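Local atomic coordinates of putative aminooxidase (Propionibacterium acnes, PDB entry 2BA9), a protein that isomerises polyunsaturated fatty acids, producing conjugated linoleic acid, probably with the aid of its bound FAD, in a fold of the flavin-containing amine oxidoreductase family. Residues D233-I238 / D244-V249; Y262-D267 / G392-F397; E305-V310 / A337-E342; E343-V348 / I363-W368. All blocks are in the same frame, centred on the assembly; numbering follows the deposited sequence.

Contact 1: residues D233-I238 / D244-V249; sequences DGKVHI and DRESDV
V236, H237 and I238 pair with S247, E246 and R245 in an antiparallel beta hairpin, whose strands 236-240 and 244-247 belong to a three-stranded sheet with strand 226-230. The two hydrogen-bonded pairs frame the non-hydrogen-bonded pair H237 and E246. In the first, S247 N reaches V236 O at 2.6 Å, nearly straight (177°); in the second, R245 N meets I238 O at 2.7 Å. Return bonds from V236 N to S247 O and from I238 N to R245 O, both 2.8 Å, close each pair. V236 and I238 share a face with S247 and R245, and the two beta-branched residues, both buried, suit the extended backbone; I238 CD1 lies 3.7 Å from S247 OG. On the other face the H237 ring lies across the R245 peptide, with D244 OD2 near its plane and joined to NE2 by a weak bond of 3.5 Å. K235 CG, anti to the carbonyl carbon (chi1 -54°), lies 3.5 Å from E246 OE2; bends at chi2 and chi4 carry the chain past D248 and turn NZ back to D233 O in a weak bond. E246 and D248 both form salt bridges with R8. Backbone bonds thus set the register, the acidic ends are drawn to R8, and K235 adds mainly aliphatic packing.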
# COMPACT_ATOMS: atom_id res chain seq x y z
N ASP A 233 21.74 -12.43 23.93
CA ASP A 233 23.20 -12.56 23.76
C ASP A 233 23.74 -11.81 22.53
O ASP A 233 24.85 -12.09 22.06
CB ASP A 233 23.60 -14.04 23.67
CG ASP A 233 22.96 -14.90 24.77
OD1 ASP A 233 23.13 -14.57 25.97
OD2 ASP A 233 22.29 -15.91 24.43
N GLY A 234 22.95 -10.87 22.02
CA GLY A 234 23.33 -10.07 20.85
C GLY A 234 23.07 -10.75 19.51
O GLY A 234 23.61 -10.34 18.49
N LYS A 235 22.23 -11.79 19.52
CA LYS A 235 21.90 -12.56 18.32
C LYS A 235 20.40 -12.69 18.13
O LYS A 235 19.62 -12.42 19.04
CB LYS A 235 22.51 -13.96 18.40
CG LYS A 235 23.99 -13.99 18.67
CD LYS A 235 24.79 -13.29 17.58
CE LYS A 235 26.28 -13.32 17.91
NZ LYS A 235 26.56 -12.61 19.20
N VAL A 236 20.02 -13.12 16.93
CA VAL A 236 18.63 -13.39 16.60
C VAL A 236 18.45 -14.87 16.33
O VAL A 236 18.99 -15.40 15.35
CB VAL A 236 18.19 -12.61 15.34
CG1 VAL A 236 16.78 -13.01 14.95
CG2 VAL A 236 18.27 -11.11 15.57
N HIS A 237 17.70 -15.55 17.19
CA HIS A 237 17.38 -16.95 16.94
C HIS A 237 15.95 -17.09 16.46
O HIS A 237 15.01 -16.65 17.13
CB HIS A 237 17.61 -17.83 18.16
CG HIS A 237 18.05 -19.22 17.80
ND1 HIS A 237 19.21 -19.79 18.29
CD2 HIS A 237 17.52 -20.13 16.95
CE1 HIS A 237 19.35 -21.00 17.78
NE2 HIS A 237 18.34 -21.23 16.96
N ILE A 238 15.81 -17.70 15.28
CA ILE A 238 14.53 -17.88 14.62
C ILE A 238 14.19 -19.35 14.69
O ILE A 238 15.04 -20.18 14.39
CB ILE A 238 14.60 -17.48 13.12
CG1 ILE A 238 14.99 -16.01 12.96
CG2 ILE A 238 13.27 -17.72 12.43
CD1 ILE A 238 16.50 -15.75 13.11
N ASP A 244 15.43 -24.44 13.55
CA ASP A 244 15.66 -23.20 14.28
C ASP A 244 17.11 -22.77 14.05
O ASP A 244 18.04 -23.59 14.15
CB ASP A 244 15.32 -23.35 15.77
CG ASP A 244 16.06 -24.50 16.42
OD1 ASP A 244 15.41 -25.40 17.00
OD2 ASP A 244 17.31 -24.49 16.37
N ARG A 245 17.30 -21.49 13.72
CA ARG A 245 18.61 -20.99 13.30
C ARG A 245 18.95 -19.61 13.82
O ARG A 245 18.06 -18.82 14.13
CB ARG A 245 18.72 -20.99 11.79
CG ARG A 245 18.97 -22.37 11.21
CD ARG A 245 18.84 -22.34 9.71
NE ARG A 245 18.63 -23.69 9.20
CZ ARG A 245 18.06 -23.98 8.03
NH1 ARG A 245 17.61 -23.02 7.22
NH2 ARG A 245 17.93 -25.25 7.68
N GLU A 246 20.25 -19.34 13.86
CA GLU A 246 20.77 -18.12 14.44
C GLU A 246 21.20 -17.15 13.35
O GLU A 246 21.87 -17.54 12.39
CB GLU A 246 21.97 -18.46 15.32
CG GLU A 246 22.49 -17.32 16.18
CD GLU A 246 23.78 -17.70 16.86
OE1 GLU A 246 23.84 -18.80 17.44
OE2 GLU A 246 24.74 -16.91 16.81
N SER A 247 20.80 -15.89 13.51
CA SER A 247 21.29 -14.79 12.69
C SER A 247 21.86 -13.68 13.57
O SER A 247 21.72 -13.70 14.80
CB SER A 247 20.18 -14.26 11.80
OG SER A 247 19.56 -15.32 11.09
N ASP A 248 22.50 -12.72 12.92
CA ASP A 248 23.11 -11.58 13.61
C ASP A 248 22.16 -10.40 13.64
O ASP A 248 22.10 -9.67 14.63
CB ASP A 248 24.40 -11.17 12.90
CG ASP A 248 25.46 -12.23 12.99
OD1 ASP A 248 25.78 -12.65 14.11
OD2 ASP A 248 25.99 -12.64 11.95
N VAL A 249 21.43 -10.22 12.54
CA VAL A 249 20.54 -9.07 12.36
C VAL A 249 19.16 -9.53 11.84
O VAL A 249 19.05 -10.48 11.06
CB VAL A 249 21.17 -8.06 11.39
CG1 VAL A 249 20.33 -6.80 11.29
CG2 VAL A 249 22.57 -7.73 11.82
O HOH W 1 26.02 -10.90 16.02

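Contact 2: residues Y262-D267 / G392-F397; sequences YSDADD and GRRNTF. With FAD (flavin-adenine dinucleotide), chain D.
D264 and D266 meet R394 and R393 in two ion pairs that tie the loop before helix 267-273 to the turn leading into strand 396-398. In the D264 pair the side chains come from opposite directions, and R394 NH2 lies 2.7 Å from D264 OD2 at the guanidinium edge. The two flat groups are not coplanar: their planes stand 56° apart. The other salt bridge is also a hydrogen bond, from R393 NH1 to D266 OD2 at 3.0 Å. Its acceptor lies in the guanidinium plane, although the nitrogen approaches from above the carboxylate plane. R393 CD lies 3.3 Å from D266 OD2, and the bend at chi3 (-63°) beyond it turns the guanidinium so that NH1 meets this same oxygen.

Water joins the two pairs. A single molecule donates to D266 OD2 at 2.7 Å and accepts from R394 NH1 at 2.7 Å, bridging groups whose charged atoms are too far apart for direct pairing.

Further polar partners fix these groups. D266 is the N-cap of helix 267-273, with OD1 bonded to E269 N, so a short aspartate can serve the helix and the arginine together. D264 OD1 pairs with R231, R394 NH2 also reaches R231 O, and R393 NH1 pairs with D268. In the same loop, Y262 belongs to the FAD pocket, its OH 3.4 Å from N6A of the adenine.

Carboxylates shared among several donors, at a surface contact, imply a solvent-accessible network of ion pairs spanned by long arginines, its strength probably moderated by water.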
# COMPACT_ATOMS: atom_id res chain seq x y z
N TYR A 262 4.69 -13.75 18.26
CA TYR A 262 5.67 -14.85 18.12
C TYR A 262 7.12 -14.44 18.40
O TYR A 262 8.08 -15.09 17.96
CB TYR A 262 5.54 -15.51 16.74
CG TYR A 262 5.79 -14.60 15.55
CD1 TYR A 262 7.08 -14.42 15.05
CD2 TYR A 262 4.74 -13.95 14.91
CE1 TYR A 262 7.31 -13.61 13.95
CE2 TYR A 262 4.96 -13.14 13.82
CZ TYR A 262 6.25 -12.97 13.34
OH TYR A 262 6.46 -12.15 12.25
N SER A 263 7.28 -13.36 19.17
CA SER A 263 8.59 -12.85 19.51
C SER A 263 8.67 -12.58 20.99
O SER A 263 7.65 -12.53 21.67
CB SER A 263 8.86 -11.55 18.74
OG SER A 263 7.97 -10.53 19.16
N ASP A 264 9.90 -12.41 21.47
CA ASP A 264 10.19 -11.88 22.81
C ASP A 264 10.10 -10.35 22.77
O ASP A 264 11.04 -9.64 23.14
CB ASP A 264 11.58 -12.33 23.29
CG ASP A 264 12.70 -11.91 22.34
OD1 ASP A 264 12.41 -11.42 21.23
OD2 ASP A 264 13.88 -12.11 22.67
N ALA A 265 8.97 -9.84 22.29
CA ALA A 265 8.77 -8.40 22.14
C ALA A 265 9.01 -7.69 23.47
O ALA A 265 8.56 -8.15 24.53
CB ALA A 265 7.36 -8.11 21.64
N ASP A 266 9.73 -6.57 23.43
CA ASP A 266 9.95 -5.82 24.65
C ASP A 266 8.79 -4.85 24.95
O ASP A 266 7.82 -4.77 24.18
CB ASP A 266 11.33 -5.14 24.65
CG ASP A 266 11.46 -4.00 23.67
OD1 ASP A 266 10.45 -3.39 23.27
OD2 ASP A 266 12.62 -3.69 23.33
N ASP A 267 8.90 -4.17 26.08
CA ASP A 267 7.84 -3.29 26.59
C ASP A 267 7.39 -2.27 25.54
O ASP A 267 6.20 -1.97 25.42
CB ASP A 267 8.31 -2.56 27.86
CG ASP A 267 8.25 -3.42 29.10
OD1 ASP A 267 7.46 -4.38 29.12
OD2 ASP A 267 8.98 -3.14 30.09
N GLY A 392 17.56 -0.70 15.16
CA GLY A 392 18.81 -1.38 15.52
C GLY A 392 18.85 -1.99 16.91
O GLY A 392 19.80 -2.70 17.25
N ARG A 393 17.81 -1.72 17.72
CA ARG A 393 17.73 -2.28 19.07
C ARG A 393 17.69 -3.80 19.05
O ARG A 393 16.78 -4.40 18.45
CB ARG A 393 16.49 -1.78 19.82
CG ARG A 393 16.42 -2.30 21.26
CD ARG A 393 15.12 -1.96 21.97
NE ARG A 393 14.92 -0.52 22.13
CZ ARG A 393 13.95 0.04 22.83
NH1 ARG A 393 13.06 -0.70 23.48
NH2 ARG A 393 13.86 1.36 22.89
N ARG A 394 18.66 -4.40 19.74
CA ARG A 394 18.87 -5.84 19.72
C ARG A 394 18.90 -6.36 18.30
O ARG A 394 18.26 -7.37 17.97
CB ARG A 394 17.82 -6.56 20.57
CG ARG A 394 18.06 -6.38 22.07
CD ARG A 394 16.78 -6.53 22.84
NE ARG A 394 16.42 -7.93 23.05
CZ ARG A 394 15.18 -8.40 23.12
NH1 ARG A 394 14.13 -7.61 22.97
NH2 ARG A 394 14.98 -9.69 23.33
N ASN A 395 19.63 -5.64 17.45
CA ASN A 395 19.87 -6.01 16.06
C ASN A 395 18.60 -6.24 15.25
O ASN A 395 18.59 -7.02 14.30
CB ASN A 395 20.76 -7.25 16.01
CG ASN A 395 22.02 -7.08 16.83
OD1 ASN A 395 22.67 -6.04 16.78
ND2 ASN A 395 22.37 -8.10 17.60
N THR A 396 17.54 -5.53 15.63
CA THR A 396 16.26 -5.61 14.96
C THR A 396 15.98 -4.28 14.29
O THR A 396 16.09 -3.23 14.94
CB THR A 396 15.13 -5.90 15.95
OG1 THR A 396 15.44 -7.09 16.68
CG2 THR A 396 13.81 -6.07 15.21
N PHE A 397 15.64 -4.33 13.01
CA PHE A 397 15.27 -3.14 12.25
C PHE A 397 13.83 -3.26 11.75
O PHE A 397 13.33 -4.37 11.53
CB PHE A 397 16.25 -2.92 11.09
CG PHE A 397 17.65 -2.63 11.55
CD1 PHE A 397 18.07 -1.32 11.75
CD2 PHE A 397 18.56 -3.67 11.79
CE1 PHE A 397 19.36 -1.05 12.16
CE2 PHE A 397 19.84 -3.40 12.22
CZ PHE A 397 20.25 -2.09 12.40
PA FAD D . 3.17 -6.99 1.52
O1A FAD D . 2.99 -6.65 0.07
O2A FAD D . 1.91 -7.22 2.32
O5B FAD D . 4.03 -8.33 1.62
C5B FAD D . 4.36 -8.80 2.91
C4B FAD D . 4.95 -10.19 2.83
O4B FAD D . 5.31 -10.61 4.13
C3B FAD D . 3.97 -11.20 2.24
O3B FAD D . 4.57 -11.88 1.16
C2B FAD D . 3.63 -12.09 3.40
O2B FAD D . 3.25 -13.41 3.01
C1B FAD D . 4.89 -11.95 4.27
N9A FAD D . 4.59 -12.30 5.67
C8A FAD D . 3.60 -11.79 6.48
N7A FAD D . 3.65 -12.40 7.69
C5A FAD D . 4.67 -13.30 7.67
C6A FAD D . 5.17 -14.22 8.62
N6A FAD D . 4.87 -14.04 9.95
N1A FAD D . 6.27 -15.00 8.28
C2A FAD D . 6.84 -14.93 7.02
N3A FAD D . 6.33 -14.03 6.09
C4A FAD D . 5.26 -13.25 6.40
N1 FAD D . 0.60 -0.08 -4.34
C2 FAD D . 0.98 0.90 -5.24
O2 FAD D . 2.13 1.34 -5.20
N3 FAD D . 0.07 1.39 -6.15
C4 FAD D . -1.21 0.89 -6.18
O4 FAD D . -2.00 1.34 -7.03
C4X FAD D . -1.60 -0.10 -5.28
N5 FAD D . -2.89 -0.61 -5.27
C5X FAD D . -3.24 -1.70 -4.50
C6 FAD D . -4.50 -2.28 -4.61
C7 FAD D . -4.82 -3.41 -3.86
C7M FAD D . -6.19 -4.01 -4.02
C8 FAD D . -3.88 -3.94 -2.97
C8M FAD D . -4.18 -5.15 -2.13
C9 FAD D . -2.63 -3.35 -2.86
C9A FAD D . -2.29 -2.22 -3.61
N10 FAD D . -1.04 -1.60 -3.50
C10 FAD D . -0.67 -0.60 -4.37
C1' FAD D . -0.22 -1.74 -2.26
C2' FAD D . 1.00 -2.64 -2.48
O2' FAD D . 0.65 -3.85 -3.14
C3' FAD D . 1.62 -2.91 -1.12
O3' FAD D . 1.82 -1.67 -0.44
C4' FAD D . 2.93 -3.67 -1.27
O4' FAD D . 2.70 -5.01 -1.69
C5' FAD D . 3.66 -3.62 0.07
O5' FAD D . 4.71 -4.55 0.08
P FAD D . 5.28 -5.11 1.49
O1P FAD D . 6.36 -6.14 1.24
O2P FAD D . 5.77 -3.94 2.27
O3P FAD D . 4.05 -5.84 2.22
O HOH W 2 13.81 -5.36 21.51

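Contact 3: residues E305-V310 / A337-E342; sequences ERLGHV and ADKTQE
A bend at chi2 (-55°) folds the K339 chain across L307, whose CG stands opposite its own backbone N (chi1 -167°), which places the isopropyl end, CG and CD2, against K339 CG. The two side chains cross at an angle: L307 CD2 is 4.2 Å from K339 CG, an ordinary methyl-to-methylene contact. Farther along the lysine, CE lies 3.4 Å from L307 O, so methylene groups, and not the ammonium, meet this part of the loop. K339 suits the place because its long aliphatic stem can pack against leucine while its amine extends beyond. The loop itself is shaped by a type II beta turn from R306 to H309, closed by a bond of 3.0 Å from H309 N to R306 O. G308 occupies the third position of that turn, where its positive phi (102°) is easily adopted without a side chain; its CA comes 4.3 Å from K339 CG. The turn leads into strand 310-315 of the mixed sheet, and K339 comes just before helix 341-355, whose N-cap is T340. From that helix D351 OD2 accepts bonds from H309 ND1 and V310 N, and K339 O accepts one from R331 NE.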
# COMPACT_ATOMS: atom_id res chain seq x y z
N GLU A 305 -20.41 6.94 5.47
CA GLU A 305 -21.80 6.54 5.50
C GLU A 305 -22.10 5.43 4.50
O GLU A 305 -23.12 4.75 4.61
CB GLU A 305 -22.67 7.77 5.16
CG GLU A 305 -22.68 8.86 6.23
CD GLU A 305 -21.54 9.88 6.15
OE1 GLU A 305 -20.73 9.88 5.19
OE2 GLU A 305 -21.48 10.71 7.08
N ARG A 306 -21.21 5.26 3.53
CA ARG A 306 -21.37 4.23 2.50
C ARG A 306 -20.34 3.08 2.60
O ARG A 306 -20.18 2.29 1.66
CB ARG A 306 -21.31 4.89 1.12
CG ARG A 306 -22.47 5.82 0.83
CD ARG A 306 -23.82 5.09 0.69
NE ARG A 306 -23.92 4.33 -0.55
CZ ARG A 306 -25.00 3.66 -0.94
NH1 ARG A 306 -26.10 3.67 -0.20
NH2 ARG A 306 -24.99 2.99 -2.09
N LEU A 307 -19.68 2.96 3.75
CA LEU A 307 -18.73 1.87 4.00
C LEU A 307 -19.30 0.50 3.63
O LEU A 307 -20.42 0.17 3.99
CB LEU A 307 -18.35 1.85 5.48
CG LEU A 307 -17.16 0.98 5.87
CD1 LEU A 307 -15.90 1.54 5.28
CD2 LEU A 307 -17.04 0.90 7.42
N GLY A 308 -18.52 -0.30 2.90
CA GLY A 308 -18.94 -1.63 2.48
C GLY A 308 -19.38 -1.64 1.04
O GLY A 308 -19.45 -2.69 0.40
N HIS A 309 -19.66 -0.45 0.49
CA HIS A 309 -20.08 -0.37 -0.91
C HIS A 309 -18.88 -0.37 -1.83
O HIS A 309 -17.79 -0.03 -1.43
CB HIS A 309 -20.99 0.84 -1.14
CG HIS A 309 -22.40 0.60 -0.71
ND1 HIS A 309 -23.29 -0.13 -1.46
CD2 HIS A 309 -23.06 0.96 0.42
CE1 HIS A 309 -24.45 -0.20 -0.82
NE2 HIS A 309 -24.33 0.44 0.33
N VAL A 310 -19.09 -0.78 -3.08
CA VAL A 310 -18.04 -0.71 -4.10
C VAL A 310 -17.71 0.75 -4.42
O VAL A 310 -18.58 1.53 -4.79
CB VAL A 310 -18.47 -1.40 -5.40
CG1 VAL A 310 -17.43 -1.17 -6.50
CG2 VAL A 310 -18.71 -2.89 -5.18
N ALA A 337 -18.77 -0.10 13.25
CA ALA A 337 -18.44 -1.51 13.45
C ALA A 337 -18.05 -2.10 12.10
O ALA A 337 -18.53 -1.63 11.06
CB ALA A 337 -19.60 -2.24 14.03
N ASP A 338 -17.18 -3.11 12.11
CA ASP A 338 -16.71 -3.70 10.85
C ASP A 338 -17.91 -4.24 10.08
O ASP A 338 -18.86 -4.77 10.67
CB ASP A 338 -15.75 -4.88 11.09
CG ASP A 338 -14.43 -4.45 11.70
OD1 ASP A 338 -14.14 -3.24 11.73
OD2 ASP A 338 -13.68 -5.36 12.15
N LYS A 339 -17.85 -4.13 8.76
CA LYS A 339 -18.84 -4.75 7.90
C LYS A 339 -18.44 -6.21 7.69
O LYS A 339 -17.26 -6.50 7.64
CB LYS A 339 -18.92 -4.01 6.56
CG LYS A 339 -19.26 -2.53 6.66
CD LYS A 339 -20.56 -2.27 7.42
CE LYS A 339 -21.12 -0.90 7.14
NZ LYS A 339 -22.28 -0.55 8.03
N THR A 340 -19.41 -7.13 7.61
CA THR A 340 -19.12 -8.56 7.47
C THR A 340 -18.70 -8.85 6.04
O THR A 340 -19.02 -8.08 5.14
CB THR A 340 -20.34 -9.46 7.82
OG1 THR A 340 -21.38 -9.29 6.86
CG2 THR A 340 -20.90 -9.16 9.24
N GLN A 341 -17.99 -9.94 5.82
CA GLN A 341 -17.66 -10.35 4.44
C GLN A 341 -18.96 -10.69 3.71
O GLN A 341 -19.10 -10.38 2.53
CB GLN A 341 -16.62 -11.50 4.40
CG GLN A 341 -17.15 -12.91 4.62
CD GLN A 341 -16.31 -13.98 3.89
OE1 GLN A 341 -15.91 -13.79 2.73
NE2 GLN A 341 -16.07 -15.11 4.57
N GLU A 342 -19.90 -11.27 4.45
CA GLU A 342 -21.23 -11.64 3.97
C GLU A 342 -21.93 -10.48 3.29
O GLU A 342 -22.34 -10.57 2.12
CB GLU A 342 -22.11 -12.13 5.15
CG GLU A 342 -23.37 -12.88 4.76
CD GLU A 342 -24.37 -13.10 5.93
OE1 GLU A 342 -24.12 -12.70 7.10
OE2 GLU A 342 -25.44 -13.70 5.65

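Contact 4: residues E343-V348 / I363-W368; sequences ECRQMV and IEEQTW. With FAD (flavin-adenine dinucleotide), chain D.
R345 and E365 join helix 341-355 to strand 359-373, an outermost strand of the mixed beta sheet, through a side-on, two-pronged salt bridge. R345 NE points to E365 OE2 at 2.9 Å with a nearly straight N-H...O angle of 172°, while NH2 reaches OE1 at 2.8 Å. Both nitrogens approach from above the carboxylate plane, the two flat groups being turned 52° from each other. The glutamate leaves the strand with CG anti to its backbone N and runs extended; the arginine bends at chi3 (-67°), and its stem passes alongside OE2. Long side chains suit this surface gap, since the nearest CA atoms, those of R345 and E365, are 8.9 Å apart. D284 brings a like charge close to E365 OE2, which the arginine would probably offset. On the same helix, C344 packs on M282 and L329 of the sheet, and V348 on L329 and T327, so buried apolar residues seat the helix. Farther along the strand, W368 belongs to the FAD pocket: its NE1 bonds to M58 O, and Q366 CG covers one ring face over its centre. On the opposite face, FAD C8M sits 3.3 Å from W368 CD1, offset toward the ring's rim.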
# COMPACT_ATOMS: atom_id res chain seq x y z
N GLU A 343 -22.07 -9.38 4.03
CA GLU A 343 -22.89 -8.27 3.60
C GLU A 343 -22.19 -7.45 2.53
O GLU A 343 -22.83 -6.85 1.67
CB GLU A 343 -23.26 -7.39 4.81
CG GLU A 343 -22.13 -6.50 5.32
CD GLU A 343 -22.56 -5.63 6.48
OE1 GLU A 343 -23.56 -4.90 6.34
OE2 GLU A 343 -21.89 -5.67 7.54
N CYS A 344 -20.87 -7.42 2.60
CA CYS A 344 -20.06 -6.75 1.60
C CYS A 344 -20.08 -7.48 0.26
O CYS A 344 -20.18 -6.84 -0.79
CB CYS A 344 -18.63 -6.57 2.11
SG CYS A 344 -18.55 -5.40 3.50
N ARG A 345 -19.99 -8.81 0.27
CA ARG A 345 -20.11 -9.57 -0.97
C ARG A 345 -21.48 -9.35 -1.61
O ARG A 345 -21.58 -9.21 -2.83
CB ARG A 345 -19.84 -11.07 -0.77
CG ARG A 345 -19.84 -11.86 -2.11
CD ARG A 345 -19.61 -13.36 -1.93
NE ARG A 345 -18.26 -13.66 -1.45
CZ ARG A 345 -17.85 -14.85 -1.03
NH1 ARG A 345 -18.66 -15.90 -1.02
NH2 ARG A 345 -16.60 -15.01 -0.61
N GLN A 346 -22.55 -9.30 -0.80
CA GLN A 346 -23.87 -9.03 -1.36
C GLN A 346 -23.94 -7.62 -1.98
O GLN A 346 -24.58 -7.43 -3.02
CB GLN A 346 -24.98 -9.22 -0.32
CG GLN A 346 -26.42 -9.15 -0.89
CD GLN A 346 -26.69 -10.20 -1.96
OE1 GLN A 346 -26.31 -11.37 -1.81
NE2 GLN A 346 -27.39 -9.80 -3.03
N MET A 347 -23.25 -6.66 -1.37
CA MET A 347 -23.17 -5.31 -1.94
C MET A 347 -22.41 -5.29 -3.26
O MET A 347 -22.72 -4.48 -4.13
CB MET A 347 -22.56 -4.32 -0.96
CG MET A 347 -23.57 -3.85 0.07
SD MET A 347 -22.94 -2.59 1.19
CE MET A 347 -22.23 -3.66 2.45
N VAL A 348 -21.42 -6.16 -3.42
CA VAL A 348 -20.75 -6.33 -4.71
C VAL A 348 -21.81 -6.72 -5.76
O VAL A 348 -21.90 -6.13 -6.84
CB VAL A 348 -19.64 -7.41 -4.65
CG1 VAL A 348 -19.03 -7.64 -6.02
CG2 VAL A 348 -18.54 -7.01 -3.68
N ILE A 363 -14.93 -15.38 -8.98
CA ILE A 363 -14.02 -16.53 -9.02
C ILE A 363 -12.94 -16.46 -7.94
O ILE A 363 -12.36 -17.48 -7.57
CB ILE A 363 -13.37 -16.73 -10.44
CG1 ILE A 363 -12.37 -15.61 -10.77
CG2 ILE A 363 -14.47 -16.83 -11.54
CD1 ILE A 363 -11.34 -15.96 -11.86
N GLU A 364 -12.67 -15.25 -7.43
CA GLU A 364 -11.73 -15.05 -6.32
C GLU A 364 -12.08 -13.83 -5.46
O GLU A 364 -12.45 -12.77 -5.96
CB GLU A 364 -10.29 -14.91 -6.85
CG GLU A 364 -9.22 -15.10 -5.80
CD GLU A 364 -7.79 -14.89 -6.31
OE1 GLU A 364 -7.54 -14.89 -7.54
OE2 GLU A 364 -6.90 -14.74 -5.45
N GLU A 365 -11.94 -14.01 -4.15
CA GLU A 365 -12.14 -12.94 -3.18
C GLU A 365 -11.01 -12.93 -2.18
O GLU A 365 -10.57 -13.98 -1.71
CB GLU A 365 -13.44 -13.14 -2.41
CG GLU A 365 -13.82 -11.92 -1.62
CD GLU A 365 -15.10 -12.12 -0.88
OE1 GLU A 365 -15.05 -12.76 0.19
OE2 GLU A 365 -16.15 -11.66 -1.40
N GLN A 366 -10.55 -11.72 -1.85
CA GLN A 366 -9.51 -11.52 -0.86
C GLN A 366 -9.80 -10.29 -0.03
O GLN A 366 -10.00 -9.22 -0.59
CB GLN A 366 -8.16 -11.32 -1.55
CG GLN A 366 -6.99 -11.17 -0.60
CD GLN A 366 -6.59 -12.45 0.03
OE1 GLN A 366 -6.27 -13.42 -0.65
NE2 GLN A 366 -6.59 -12.48 1.36
N THR A 367 -9.82 -10.44 1.30
CA THR A 367 -9.69 -9.27 2.20
C THR A 367 -8.22 -9.17 2.63
O THR A 367 -7.65 -10.08 3.23
CB THR A 367 -10.62 -9.30 3.42
OG1 THR A 367 -11.99 -9.35 2.98
CG2 THR A 367 -10.44 -8.05 4.27
N TRP A 368 -7.60 -8.05 2.30
CA TRP A 368 -6.17 -7.86 2.51
C TRP A 368 -5.91 -7.14 3.83
O TRP A 368 -6.67 -6.27 4.23
CB TRP A 368 -5.60 -7.00 1.41
CG TRP A 368 -5.62 -7.56 0.04
CD1 TRP A 368 -6.46 -7.19 -0.97
CD2 TRP A 368 -4.74 -8.54 -0.50
NE1 TRP A 368 -6.15 -7.89 -2.11
CE2 TRP A 368 -5.09 -8.73 -1.84
CE3 TRP A 368 -3.67 -9.28 0.03
CZ2 TRP A 368 -4.42 -9.62 -2.68
CZ3 TRP A 368 -3.01 -10.18 -0.80
CH2 TRP A 368 -3.39 -10.34 -2.14
PA FAD D . 3.17 -6.99 1.52
O1A FAD D . 2.99 -6.65 0.07
O2A FAD D . 1.91 -7.22 2.32
O5B FAD D . 4.03 -8.33 1.62
C5B FAD D . 4.36 -8.80 2.91
C4B FAD D . 4.95 -10.19 2.83
O4B FAD D . 5.31 -10.61 4.13
C3B FAD D . 3.97 -11.20 2.24
O3B FAD D . 4.57 -11.88 1.16
C2B FAD D . 3.63 -12.09 3.40
O2B FAD D . 3.25 -13.41 3.01
C1B FAD D . 4.89 -11.95 4.27
N9A FAD D . 4.59 -12.30 5.67
C8A FAD D . 3.60 -11.79 6.48
N7A FAD D . 3.65 -12.40 7.69
C5A FAD D . 4.67 -13.30 7.67
C6A FAD D . 5.17 -14.22 8.62
N6A FAD D . 4.87 -14.04 9.95
N1A FAD D . 6.27 -15.00 8.28
C2A FAD D . 6.84 -14.93 7.02
N3A FAD D . 6.33 -14.03 6.09
C4A FAD D . 5.26 -13.25 6.40
N1 FAD D . 0.60 -0.08 -4.34
C2 FAD D . 0.98 0.90 -5.24
O2 FAD D . 2.13 1.34 -5.20
N3 FAD D . 0.07 1.39 -6.15
C4 FAD D . -1.21 0.89 -6.18
O4 FAD D . -2.00 1.34 -7.03
C4X FAD D . -1.60 -0.10 -5.28
N5 FAD D . -2.89 -0.61 -5.27
C5X FAD D . -3.24 -1.70 -4.50
C6 FAD D . -4.50 -2.28 -4.61
C7 FAD D . -4.82 -3.41 -3.86
C7M FAD D . -6.19 -4.01 -4.02
C8 FAD D . -3.88 -3.94 -2.97
C8M FAD D . -4.18 -5.15 -2.13
C9 FAD D . -2.63 -3.35 -2.86
C9A FAD D . -2.29 -2.22 -3.61
N10 FAD D . -1.04 -1.60 -3.50
C10 FAD D . -0.67 -0.60 -4.37
C1' FAD D . -0.22 -1.74 -2.26
C2' FAD D . 1.00 -2.64 -2.48
O2' FAD D . 0.65 -3.85 -3.14
C3' FAD D . 1.62 -2.91 -1.12
O3' FAD D . 1.82 -1.67 -0.44
C4' FAD D . 2.93 -3.67 -1.27
O4' FAD D . 2.70 -5.01 -1.69
C5' FAD D . 3.66 -3.62 0.07
O5' FAD D . 4.71 -4.55 0.08
P FAD D . 5.28 -5.11 1.49
O1P FAD D . 6.36 -6.14 1.24
O2P FAD D . 5.77 -3.94 2.27
O3P FAD D . 4.05 -5.84 2.22

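Contacts 3 and 4 share helix 341-355 and touch, with K339 CB 3.4 Å from C344 SG and H309 NE2 3.4 Å from M347 SD. Contact 3 is largely buried, van der Waals packing of a lysine stem on a leucine and a backbone carbonyl; contact 4 is a charged bridge at the surface. Contact 2 is likewise a surface contact of ion pairs, but water joins its two pairs. Contact 1, partly buried, relies chiefly on backbone bonds and touches contact 2: G234, D248 and V249 meet N395, and V249 also meets F397. Contacts 2 and 4 lie about 36 Å apart between centres, yet reach opposite ends of FAD: Y262 at the adenine, W368 at the flavin.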